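Local atomic coordinates of 3-hydroxyisobutyrate dehydrogenase (Thermus thermophilus, PDB entry 2CVZ), a protein that probably catalyses the NADP-dependent oxidation of 3-hydroxyisobutyrate to methylmalonate semialdehyde, a step in the breakdown of valine. Residues C[10-15]-C[118-123]; C[64-69]-C[91-96]; C[84-89]-C[109-114]; C[165-170]-C[237-242]. All coordinates share one frame; numbering follows the deposited sequence.

Contact 1: residues C[10-15]-C[118-123]; sequences GAMGYP and GGTSGA. With NDP (NADPH dihydro-nicotinamide-adenine-dinucleotide phosphate), chain G.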
# COMPACT_ATOMS: atom_id res chain seq x y z
N GLY C 10 -26.88 1.73 23.53
CA GLY C 10 -26.48 2.56 22.40
C GLY C 10 -27.18 2.19 21.11
O GLY C 10 -28.26 1.60 21.13
N ALA C 11 -26.56 2.55 19.98
CA ALA C 11 -27.13 2.25 18.67
C ALA C 11 -27.48 0.77 18.59
O ALA C 11 -28.53 0.40 18.07
CB ALA C 11 -26.13 2.61 17.58
N MSE C 12 -26.59 -0.06 19.12
CA MSE C 12 -26.79 -1.50 19.12
C MSE C 12 -27.50 -2.00 20.37
O MSE C 12 -28.46 -2.77 20.28
CB MSE C 12 -25.44 -2.21 18.99
CG MSE C 12 -24.73 -1.98 17.69
SE MSE C 12 -25.73 -2.60 16.15
CE MSE C 12 -25.58 -4.50 16.48
N GLY C 13 -27.02 -1.57 21.53
CA GLY C 13 -27.59 -2.01 22.79
C GLY C 13 -29.07 -1.74 23.01
O GLY C 13 -29.79 -2.59 23.54
N TYR C 14 -29.53 -0.56 22.61
CA TYR C 14 -30.93 -0.21 22.79
C TYR C 14 -31.86 -1.26 22.16
O TYR C 14 -32.66 -1.89 22.85
CB TYR C 14 -31.21 1.18 22.21
CG TYR C 14 -32.52 1.79 22.65
CD1 TYR C 14 -32.65 2.44 23.88
CD2 TYR C 14 -33.65 1.71 21.83
CE1 TYR C 14 -33.87 2.99 24.28
CE2 TYR C 14 -34.87 2.25 22.23
CZ TYR C 14 -34.97 2.89 23.45
OH TYR C 14 -36.18 3.42 23.83
N PRO C 15 -31.77 -1.47 20.83
CA PRO C 15 -32.65 -2.47 20.22
C PRO C 15 -32.38 -3.89 20.72
O PRO C 15 -33.31 -4.68 20.89
CB PRO C 15 -32.40 -2.30 18.73
CG PRO C 15 -30.98 -1.79 18.67
CD PRO C 15 -30.95 -0.79 19.80
N GLY C 118 -24.43 -7.27 11.88
CA GLY C 118 -25.77 -7.13 11.32
C GLY C 118 -26.20 -5.68 11.30
O GLY C 118 -27.19 -5.32 10.66
N GLY C 119 -25.46 -4.83 12.01
CA GLY C 119 -25.79 -3.41 12.05
C GLY C 119 -27.02 -3.11 12.88
O GLY C 119 -27.61 -4.01 13.49
N THR C 120 -27.41 -1.84 12.92
CA THR C 120 -28.58 -1.45 13.69
C THR C 120 -29.85 -2.09 13.12
O THR C 120 -30.79 -2.37 13.87
CB THR C 120 -28.75 0.09 13.73
OG1 THR C 120 -28.72 0.62 12.40
CG2 THR C 120 -27.62 0.72 14.54
N SER C 121 -29.87 -2.32 11.81
CA SER C 121 -31.04 -2.93 11.18
C SER C 121 -31.19 -4.38 11.65
O SER C 121 -32.30 -4.86 11.86
CB SER C 121 -30.90 -2.90 9.66
OG SER C 121 -29.80 -3.67 9.23
N GLY C 122 -30.06 -5.06 11.81
CA GLY C 122 -30.09 -6.44 12.26
C GLY C 122 -30.50 -6.49 13.72
O GLY C 122 -31.23 -7.39 14.14
N ALA C 123 -30.04 -5.51 14.49
CA ALA C 123 -30.37 -5.44 15.90
C ALA C 123 -31.87 -5.23 16.08
O ALA C 123 -32.50 -5.83 16.94
CB ALA C 123 -29.60 -4.30 16.55
PA NDP G . -22.87 3.83 20.65
O1A NDP G . -24.15 4.06 20.02
O2A NDP G . -21.74 4.83 20.61
O5B NDP G . -23.22 3.47 22.21
C5B NDP G . -22.15 3.23 23.13
C4B NDP G . -22.87 2.92 24.43
O4B NDP G . -21.83 2.72 25.43
C3B NDP G . -23.80 3.96 24.97
O3B NDP G . -24.93 3.30 25.61
C2B NDP G . -23.01 4.70 25.98
O2B NDP G . -23.71 5.46 26.97
C1B NDP G . -22.13 3.61 26.49
N9A NDP G . -20.87 4.14 27.10
C8A NDP G . -19.82 4.86 26.47
N7A NDP G . -18.87 5.15 27.34
C5A NDP G . -19.27 4.63 28.54
C6A NDP G . -18.71 4.60 29.84
N6A NDP G . -17.53 5.17 30.07
N1A NDP G . -19.38 3.98 30.84
C2A NDP G . -20.58 3.40 30.60
N3A NDP G . -21.20 3.37 29.41
C4A NDP G . -20.48 4.01 28.41
O3 NDP G . -22.27 2.46 20.19
PN NDP G . -22.69 1.26 19.22
O1N NDP G . -22.83 1.82 17.88
O2N NDP G . -23.88 0.65 19.92
O5D NDP G . -21.46 0.27 19.42
C5D NDP G . -21.19 -0.40 20.70
C4D NDP G . -20.27 -1.62 20.39
O4D NDP G . -20.91 -2.38 19.37
C3D NDP G . -18.93 -1.20 19.79
O3D NDP G . -17.90 -2.05 20.32
C2D NDP G . -19.12 -1.33 18.30
O2D NDP G . -17.86 -1.41 17.66
C1D NDP G . -19.99 -2.65 18.31
N1N NDP G . -20.80 -2.87 17.07
C2N NDP G . -21.46 -1.75 16.48
C3N NDP G . -22.24 -2.02 15.29
C7N NDP G . -22.96 -0.93 14.62
O7N NDP G . -23.38 -1.01 13.45
N7N NDP G . -23.22 0.21 15.28
C4N NDP G . -22.30 -3.33 14.79
C5N NDP G . -21.65 -4.39 15.38
C6N NDP G . -20.90 -4.16 16.51
P2B NDP G . -24.32 6.86 26.72
O1X NDP G . -24.34 7.45 28.08
O2X NDP G . -25.68 6.69 26.13
O3X NDP G . -23.42 7.66 25.78

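Contact 2: residues C[64-69]-C[91-96]; sequences PTTREV and SGEPEA. With NDP (NADPH dihydro-nicotinamide-adenine-dinucleotide phosphate), chain G.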
# COMPACT_ATOMS: atom_id res chain seq x y z
N PRO C 64 -18.48 0.78 23.93
CA PRO C 64 -17.51 1.13 22.89
C PRO C 64 -16.31 0.19 22.80
O PRO C 64 -16.06 -0.40 21.75
CB PRO C 64 -17.10 2.55 23.26
CG PRO C 64 -18.33 3.10 23.89
CD PRO C 64 -18.76 1.95 24.78
N THR C 65 -15.58 0.06 23.90
CA THR C 65 -14.39 -0.79 23.93
C THR C 65 -14.27 -1.57 25.23
O THR C 65 -14.99 -1.33 26.19
CB THR C 65 -13.11 0.05 23.78
OG1 THR C 65 -12.91 0.83 24.96
CG2 THR C 65 -13.21 0.97 22.58
N THR C 66 -13.34 -2.52 25.25
CA THR C 66 -13.10 -3.33 26.43
C THR C 66 -12.79 -2.43 27.63
O THR C 66 -12.99 -2.82 28.78
CB THR C 66 -11.94 -4.31 26.20
OG1 THR C 66 -12.26 -5.17 25.09
CG2 THR C 66 -11.69 -5.17 27.43
N ARG C 67 -12.32 -1.22 27.35
CA ARG C 67 -11.99 -0.27 28.41
C ARG C 67 -13.22 0.04 29.25
O ARG C 67 -13.17 -0.01 30.48
CB ARG C 67 -11.45 1.02 27.79
CG ARG C 67 -10.77 1.93 28.79
CD ARG C 67 -10.28 3.20 28.13
NE ARG C 67 -9.29 3.89 28.96
CZ ARG C 67 -8.10 3.38 29.27
NH1 ARG C 67 -7.76 2.18 28.82
NH2 ARG C 67 -7.26 4.07 30.03
N GLU C 68 -14.33 0.35 28.58
CA GLU C 68 -15.57 0.65 29.28
C GLU C 68 -16.13 -0.60 29.94
O GLU C 68 -16.77 -0.52 30.99
CB GLU C 68 -16.61 1.23 28.31
CG GLU C 68 -16.27 2.62 27.80
CD GLU C 68 -15.05 2.63 26.91
OE1 GLU C 68 -15.06 1.93 25.88
OE2 GLU C 68 -14.07 3.35 27.23
N VAL C 69 -15.90 -1.76 29.33
CA VAL C 69 -16.38 -3.02 29.90
C VAL C 69 -15.65 -3.23 31.22
O VAL C 69 -16.23 -3.70 32.20
CB VAL C 69 -16.08 -4.21 28.96
CG1 VAL C 69 -16.56 -5.50 29.61
CG2 VAL C 69 -16.76 -4.01 27.62
N SER C 91 -17.33 -5.04 20.75
CA SER C 91 -16.33 -5.53 19.81
C SER C 91 -15.06 -5.21 20.59
O SER C 91 -14.51 -4.10 20.48
CB SER C 91 -16.37 -4.76 18.49
OG SER C 91 -17.54 -5.09 17.76
N GLY C 92 -14.61 -6.16 21.40
CA GLY C 92 -13.45 -5.94 22.25
C GLY C 92 -12.12 -6.55 21.85
O GLY C 92 -11.98 -7.14 20.78
N GLU C 93 -11.15 -6.38 22.74
CA GLU C 93 -9.79 -6.87 22.53
C GLU C 93 -9.63 -8.26 23.14
O GLU C 93 -9.94 -8.48 24.31
CB GLU C 93 -8.79 -5.91 23.19
CG GLU C 93 -8.79 -4.52 22.60
CD GLU C 93 -7.93 -3.56 23.39
OE1 GLU C 93 -6.80 -3.95 23.77
OE2 GLU C 93 -8.37 -2.42 23.64
N PRO C 94 -9.12 -9.22 22.34
CA PRO C 94 -8.92 -10.59 22.81
C PRO C 94 -8.16 -10.73 24.13
O PRO C 94 -8.67 -11.31 25.09
CB PRO C 94 -8.19 -11.25 21.64
CG PRO C 94 -8.79 -10.55 20.46
CD PRO C 94 -8.77 -9.10 20.92
N GLU C 95 -6.95 -10.18 24.18
CA GLU C 95 -6.13 -10.29 25.39
C GLU C 95 -6.72 -9.60 26.62
O GLU C 95 -6.79 -10.20 27.69
CB GLU C 95 -4.72 -9.76 25.12
CG GLU C 95 -3.68 -10.30 26.09
CD GLU C 95 -3.73 -11.82 26.19
OE1 GLU C 95 -3.66 -12.49 25.13
OE2 GLU C 95 -3.83 -12.35 27.31
N ALA C 96 -7.14 -8.35 26.47
CA ALA C 96 -7.71 -7.62 27.59
C ALA C 96 -8.97 -8.33 28.09
O ALA C 96 -9.28 -8.30 29.28
CB ALA C 96 -8.05 -6.20 27.17
PA NDP G . -22.87 3.83 20.65
O1A NDP G . -24.15 4.06 20.02
O2A NDP G . -21.74 4.83 20.61
O5B NDP G . -23.22 3.47 22.21
C5B NDP G . -22.15 3.23 23.13
C4B NDP G . -22.87 2.92 24.43
O4B NDP G . -21.83 2.72 25.43
C3B NDP G . -23.80 3.96 24.97
O3B NDP G . -24.93 3.30 25.61
C2B NDP G . -23.01 4.70 25.98
O2B NDP G . -23.71 5.46 26.97
C1B NDP G . -22.13 3.61 26.49
N9A NDP G . -20.87 4.14 27.10
C8A NDP G . -19.82 4.86 26.47
N7A NDP G . -18.87 5.15 27.34
C5A NDP G . -19.27 4.63 28.54
C6A NDP G . -18.71 4.60 29.84
N6A NDP G . -17.53 5.17 30.07
N1A NDP G . -19.38 3.98 30.84
C2A NDP G . -20.58 3.40 30.60
N3A NDP G . -21.20 3.37 29.41
C4A NDP G . -20.48 4.01 28.41
O3 NDP G . -22.27 2.46 20.19
PN NDP G . -22.69 1.26 19.22
O1N NDP G . -22.83 1.82 17.88
O2N NDP G . -23.88 0.65 19.92
O5D NDP G . -21.46 0.27 19.42
C5D NDP G . -21.19 -0.40 20.70
C4D NDP G . -20.27 -1.62 20.39
O4D NDP G . -20.91 -2.38 19.37
C3D NDP G . -18.93 -1.20 19.79
O3D NDP G . -17.90 -2.05 20.32
C2D NDP G . -19.12 -1.33 18.30
O2D NDP G . -17.86 -1.41 17.66
C1D NDP G . -19.99 -2.65 18.31
N1N NDP G . -20.80 -2.87 17.07
C2N NDP G . -21.46 -1.75 16.48
C3N NDP G . -22.24 -2.02 15.29
C7N NDP G . -22.96 -0.93 14.62
O7N NDP G . -23.38 -1.01 13.45
N7N NDP G . -23.22 0.21 15.28
C4N NDP G . -22.30 -3.33 14.79
C5N NDP G . -21.65 -4.39 15.38
C6N NDP G . -20.90 -4.16 16.51
P2B NDP G . -24.32 6.86 26.72
O1X NDP G . -24.34 7.45 28.08
O2X NDP G . -25.68 6.69 26.13
O3X NDP G . -23.42 7.66 25.78
O HOH W 1 -12.50 -2.85 22.20
O HOH W 2 -10.06 -1.09 25.07

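Contact 3: residues C[84-89]-C[109-114]; sequences TYWVDA and VTYLDA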
# COMPACT_ATOMS: atom_id res chain seq x y z
N THR C 84 -23.21 -16.49 37.85
CA THR C 84 -23.69 -15.53 36.87
C THR C 84 -22.86 -15.59 35.59
O THR C 84 -21.70 -16.00 35.60
CB THR C 84 -23.64 -14.08 37.43
OG1 THR C 84 -24.49 -13.97 38.57
CG2 THR C 84 -24.10 -13.08 36.37
N TYR C 85 -23.47 -15.17 34.48
CA TYR C 85 -22.78 -15.16 33.20
C TYR C 85 -22.70 -13.74 32.67
O TYR C 85 -23.62 -12.95 32.84
CB TYR C 85 -23.53 -16.05 32.20
CG TYR C 85 -23.50 -17.51 32.56
CD1 TYR C 85 -22.39 -18.30 32.23
CD2 TYR C 85 -24.55 -18.11 33.24
CE1 TYR C 85 -22.34 -19.65 32.58
CE2 TYR C 85 -24.51 -19.46 33.60
CZ TYR C 85 -23.41 -20.22 33.26
OH TYR C 85 -23.37 -21.55 33.60
N TRP C 86 -21.57 -13.43 32.05
CA TRP C 86 -21.35 -12.11 31.48
C TRP C 86 -21.18 -12.27 29.98
O TRP C 86 -20.15 -12.78 29.52
CB TRP C 86 -20.10 -11.46 32.09
CG TRP C 86 -19.96 -10.00 31.79
CD1 TRP C 86 -19.93 -9.41 30.55
CD2 TRP C 86 -19.85 -8.93 32.74
NE1 TRP C 86 -19.81 -8.05 30.67
CE2 TRP C 86 -19.75 -7.72 32.00
CE3 TRP C 86 -19.81 -8.87 34.14
CZ2 TRP C 86 -19.63 -6.47 32.62
CZ3 TRP C 86 -19.69 -7.63 34.75
CH2 TRP C 86 -19.59 -6.44 33.99
N VAL C 87 -22.19 -11.85 29.22
CA VAL C 87 -22.16 -11.94 27.77
C VAL C 87 -21.77 -10.56 27.24
O VAL C 87 -22.56 -9.62 27.29
CB VAL C 87 -23.54 -12.35 27.22
CG1 VAL C 87 -23.51 -12.41 25.69
CG2 VAL C 87 -23.93 -13.71 27.78
N ASP C 88 -20.55 -10.45 26.73
CA ASP C 88 -20.04 -9.18 26.23
C ASP C 88 -20.16 -9.03 24.71
O ASP C 88 -19.38 -9.63 23.96
CB ASP C 88 -18.59 -9.02 26.68
CG ASP C 88 -18.03 -7.65 26.38
OD1 ASP C 88 -18.83 -6.71 26.21
OD2 ASP C 88 -16.79 -7.52 26.33
N ALA C 89 -21.12 -8.21 24.28
CA ALA C 89 -21.36 -7.97 22.86
C ALA C 89 -20.51 -6.83 22.31
O ALA C 89 -20.65 -6.43 21.15
CB ALA C 89 -22.85 -7.68 22.62
N VAL C 109 -18.10 -15.66 38.24
CA VAL C 109 -18.79 -15.18 37.04
C VAL C 109 -18.07 -15.67 35.78
O VAL C 109 -16.85 -15.57 35.68
CB VAL C 109 -18.84 -13.64 37.02
CG1 VAL C 109 -19.47 -13.15 35.72
CG2 VAL C 109 -19.63 -13.13 38.21
N THR C 110 -18.84 -16.18 34.83
CA THR C 110 -18.27 -16.69 33.59
C THR C 110 -18.44 -15.71 32.44
O THR C 110 -19.56 -15.43 32.00
CB THR C 110 -18.91 -18.03 33.20
OG1 THR C 110 -18.70 -18.98 34.26
CG2 THR C 110 -18.30 -18.57 31.92
N TYR C 111 -17.31 -15.20 31.95
CA TYR C 111 -17.30 -14.24 30.85
C TYR C 111 -17.25 -14.96 29.50
O TYR C 111 -16.60 -15.99 29.35
CB TYR C 111 -16.08 -13.32 30.96
CG TYR C 111 -15.90 -12.36 29.81
CD1 TYR C 111 -16.41 -11.06 29.87
CD2 TYR C 111 -15.21 -12.74 28.65
CE1 TYR C 111 -16.23 -10.16 28.82
CE2 TYR C 111 -15.03 -11.85 27.59
CZ TYR C 111 -15.54 -10.56 27.68
OH TYR C 111 -15.34 -9.67 26.65
N LEU C 112 -17.95 -14.38 28.53
CA LEU C 112 -17.97 -14.92 27.18
C LEU C 112 -17.95 -13.74 26.23
O LEU C 112 -18.74 -12.81 26.40
CB LEU C 112 -19.26 -15.72 26.93
CG LEU C 112 -19.48 -17.01 27.72
CD1 LEU C 112 -20.84 -17.58 27.38
CD2 LEU C 112 -18.39 -18.01 27.39
N ASP C 113 -17.05 -13.74 25.25
CA ASP C 113 -17.07 -12.64 24.31
C ASP C 113 -18.11 -13.02 23.27
O ASP C 113 -18.10 -14.12 22.73
CB ASP C 113 -15.70 -12.36 23.65
CG ASP C 113 -14.90 -13.62 23.35
OD1 ASP C 113 -14.23 -13.64 22.30
OD2 ASP C 113 -14.90 -14.55 24.18
N ALA C 114 -19.05 -12.11 23.03
CA ALA C 114 -20.11 -12.37 22.07
C ALA C 114 -20.38 -11.19 21.15
O ALA C 114 -21.51 -10.70 21.07
CB ALA C 114 -21.39 -12.75 22.82
O HOH W 3 -20.62 -18.83 36.07

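Contact 4: residues C[165-170]-C[237-242]; sequences KAINNA and GIAMGV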
# COMPACT_ATOMS: atom_id res chain seq x y z
N LYS C 165 -14.50 -11.22 15.04
CA LYS C 165 -15.25 -9.99 14.78
C LYS C 165 -14.33 -8.95 14.16
O LYS C 165 -14.69 -8.29 13.19
CB LYS C 165 -15.85 -9.44 16.08
CG LYS C 165 -16.50 -8.06 15.95
CD LYS C 165 -17.62 -8.03 14.90
CE LYS C 165 -18.24 -6.64 14.79
NZ LYS C 165 -19.25 -6.54 13.69
N ALA C 166 -13.13 -8.80 14.72
CA ALA C 166 -12.17 -7.83 14.22
C ALA C 166 -11.80 -8.12 12.77
O ALA C 166 -11.76 -7.21 11.94
CB ALA C 166 -10.91 -7.83 15.09
N ILE C 167 -11.54 -9.38 12.46
CA ILE C 167 -11.20 -9.74 11.09
C ILE C 167 -12.39 -9.51 10.17
O ILE C 167 -12.22 -9.03 9.05
CB ILE C 167 -10.73 -11.22 11.01
CG1 ILE C 167 -9.38 -11.36 11.73
CG2 ILE C 167 -10.59 -11.64 9.56
CD1 ILE C 167 -8.30 -10.43 11.19
N ASN C 168 -13.59 -9.84 10.63
CA ASN C 168 -14.78 -9.63 9.81
C ASN C 168 -14.89 -8.15 9.43
O ASN C 168 -15.14 -7.81 8.27
CB ASN C 168 -16.04 -10.04 10.56
CG ASN C 168 -17.31 -9.61 9.85
OD1 ASN C 168 -17.70 -10.19 8.85
ND2 ASN C 168 -17.94 -8.55 10.36
N ASN C 169 -14.71 -7.26 10.41
CA ASN C 169 -14.81 -5.84 10.13
C ASN C 169 -13.66 -5.34 9.27
O ASN C 169 -13.80 -4.35 8.55
CB ASN C 169 -14.93 -5.05 11.43
CG ASN C 169 -16.36 -4.98 11.93
OD1 ASN C 169 -17.11 -5.96 11.82
ND2 ASN C 169 -16.74 -3.84 12.48
N ALA C 170 -12.51 -6.01 9.34
CA ALA C 170 -11.38 -5.62 8.51
C ALA C 170 -11.76 -5.95 7.06
O ALA C 170 -11.46 -5.20 6.14
CB ALA C 170 -10.13 -6.38 8.92
N GLY C 237 -8.02 -1.55 14.43
CA GLY C 237 -6.88 -1.57 15.33
C GLY C 237 -6.76 -2.93 16.00
O GLY C 237 -5.67 -3.47 16.16
N ILE C 238 -7.90 -3.49 16.37
CA ILE C 238 -7.93 -4.81 17.01
C ILE C 238 -7.52 -5.86 15.98
O ILE C 238 -6.83 -6.83 16.31
CB ILE C 238 -9.34 -5.13 17.56
CG1 ILE C 238 -9.72 -4.11 18.63
CG2 ILE C 238 -9.37 -6.55 18.15
CD1 ILE C 238 -11.15 -4.25 19.14
N ALA C 239 -7.96 -5.67 14.74
CA ALA C 239 -7.61 -6.61 13.67
C ALA C 239 -6.10 -6.64 13.45
O ALA C 239 -5.53 -7.69 13.16
CB ALA C 239 -8.32 -6.22 12.39
N MSE C 240 -5.45 -5.49 13.58
CA MSE C 240 -4.00 -5.42 13.41
C MSE C 240 -3.33 -6.25 14.51
O MSE C 240 -2.28 -6.85 14.30
CB MSE C 240 -3.50 -3.97 13.48
CG MSE C 240 -4.09 -3.03 12.42
SE MSE C 240 -3.86 -3.66 10.59
CE MSE C 240 -5.62 -4.46 10.36
N GLY C 241 -3.96 -6.27 15.68
CA GLY C 241 -3.43 -7.04 16.79
C GLY C 241 -3.53 -8.53 16.49
O GLY C 241 -2.70 -9.32 16.91
N VAL C 242 -4.58 -8.90 15.76
CA VAL C 242 -4.77 -10.30 15.40
C VAL C 242 -3.70 -10.69 14.37
O VAL C 242 -3.17 -11.80 14.41
CB VAL C 242 -6.18 -10.53 14.81
CG1 VAL C 242 -6.32 -11.98 14.34
CG2 VAL C 242 -7.23 -10.20 15.86

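Contact 1: residues C[10-15]-C[118-123]
Met12, present as selenomethionine, sets CG anti to its carbonyl carbon (chi1 -65°) and bends again at chi2 (-61°) and chi3 (-69°), a folded course that carries SE and CE over to segment 118-123. SE stops 3.5 Å from Gly119 O, and CE lies 4.0 Å from Ala123 CB. On the way CG comes to 3.5 Å from C3N of NDP, so this unbranched, flexible chain suits a place where nicotinamide and helix 119-125 must be touched together. Beside it the stiff ring of Pro15 presses CG on Ala123 CB at 3.6 Å, and Thr120 lays its methyl CG2 against Ala11 O at 3.7 Å. The two segments thus meet by van der Waals packing, while their polar work serves the cofactor: Ala11 N donates almost straight to NDP O1A (2.8 Å), and Met12 N to NDP O2N (2.9 Å), one amide for each phosphate of the diphosphate bridge. Gly10 suits its place because a side chain there would collide with the cofactor. Leu128 of strand 128-133 packs on both Met12 and Ala123. With Gly10 and Gly13 at the turn into the helix that follows, the segment fits the glycine-rich GxGxxG loop of a Rossmann fold.

Contact 2: residues C[64-69]-C[91-96]
Thr66 reaches across with its hydroxyl and accepts a hydrogen bond from Glu93 N at OG1 (2.9 Å), nearly straight. Here the packing is tight: OG1 also sits 3.2 Å from Gly92 CA, where any CB would collide with it, so glycine is the residue that fits. With OG1 beside its own backbone N (chi1 -60°), Thr66 swings CG2 the other way, to 3.8 Å from the small methyl CB of Ala96. An inner water bridges the buried backbones, accepting from Thr66 N and donating to Ser91 O. The looser, solvent side belongs to Arg67 and Glu93: an outer water donates to Glu93 OE2 and is weakly held by Arg67 N, while the charged ends of the two residues stay well apart. At the start of helix 66-76, Thr65 and Glu68 form a capping box: Glu68 OE1 accepts from Thr65 N (2.8 Å) and from Thr65 OG1 (2.6 Å), and Glu68 CG lies 3.6 Å from N6A of NDP. Were Glu68 an alanine, both Thr65 donors would probably lose this acceptor and a gap would open beside the adenine. Ser91 N donates to the ribose hydroxyl O3D of NDP at 3.1 Å. The threonine bond and inner water thus tie the start of helix 66-76 to the loop entering helix 94-105, which probably helps to place Ser91 N for the cofactor.

Contact 3: residues C[84-89]-C[109-114]
Tyr111 leaves its strand with CG anti to the backbone N (chi1 175°), which lays the ring along strand 85-88. From CB outward, CD1 comes first to Trp86 CD1 at 3.9 Å, the two ring systems meeting obliquely; CE1 then rests 3.4 Å from Asp88 CB; and at the tip OH donates to Asp88 OD2 at 2.6 Å, meeting the anti lone pair of OD2, which lies at the edge of the ring and in its plane. The carboxylate plane is turned 61° from the ring. Outside the pair, the phenol also bonds His162 NE2, Asp88 OD1 is held by Thr61 and Thr90, and Trp86 NE1 by Thr61. A phenylalanine in place of Tyr111 would probably leave Asp88 OD2 and His162 without this common partner. Beneath these side chains five backbone bonds knit the parallel strands of a beta-alpha-beta unit whose connection is helix 94-105. On the other face, Tyr85 CD1 lies beside Thr110 CB at 3.6 Å, and Val87 CG1 meets Ala114 CB at 3.6 Å; Thr110 and Val87 are beta-branched, which suits a strand. With hydroxyl partners on both oxygens, the buried carboxylate of Asp88 is well satisfied, consistent with an ionised group.

Contact 4: residues C[165-170]-C[237-242]
Asn169 OD1 is gripped by two donors from its own helix: Lys165 NZ at 2.9 Å, tilted 25° from the carbonyl plane, and Asn168 ND2 at 3.1 Å, lying in that plane. An asparagine suits this spot because its amide oxygen can take both. Lys165 NZ also bonds Val116 O, and Asn168 reaches Ser204 and Gly205 of the second subunit. What joins helix 165-170 to helix 237-242 is packing without a hydrogen bond, almost all between apolar side chains. Ala166 and Ala239 stand at the crossing, where the short helix axes approach to 8.1 Å at -114°, a closeness suited to the small alanine side chains. Ala239 CB rests 3.6 Å from Ala166 O and 3.9 Å from Ala170 CB. In Ile238 it is CG2, anti to the backbone N, that reaches Ala166 CB at 3.7 Å. Ile167 and Val242 extend the apolar packing, passing obliquely with CD1 to CG1 4.0 Å. Both also pack on the second subunit, at its Leu186 and Gln189. The chemistry implies a division of labour: alanines and branched residues seal two crossing helices, and the amide network fixes Lys165, which touches the cofactor.

Contacts 1, 2 and 3 lie in the N-terminal nucleotide-binding part of the chain, contact 4 in the helical part that follows. Contacts 2 and 3 are nested inside the loop closed by contact 1, and their segments alternate: helix 66-76, strand 85-88, helix 94-105 and strand 110-117 follow one another, and the two touch where Val69 packs on Asp88 and Trp86, their centres about 12 Å apart. Strand 110-117 then leads into helix 119-125 of contact 1. Contact 4, centred about 12 Å from contact 2, meets it where Ser91 packs on Lys165 and Pro94 on Ile238. Contacts 1 and 2 hold NADPH directly, and Lys165 brings contact 4 to it, so the cofactor site lies where both parts meet.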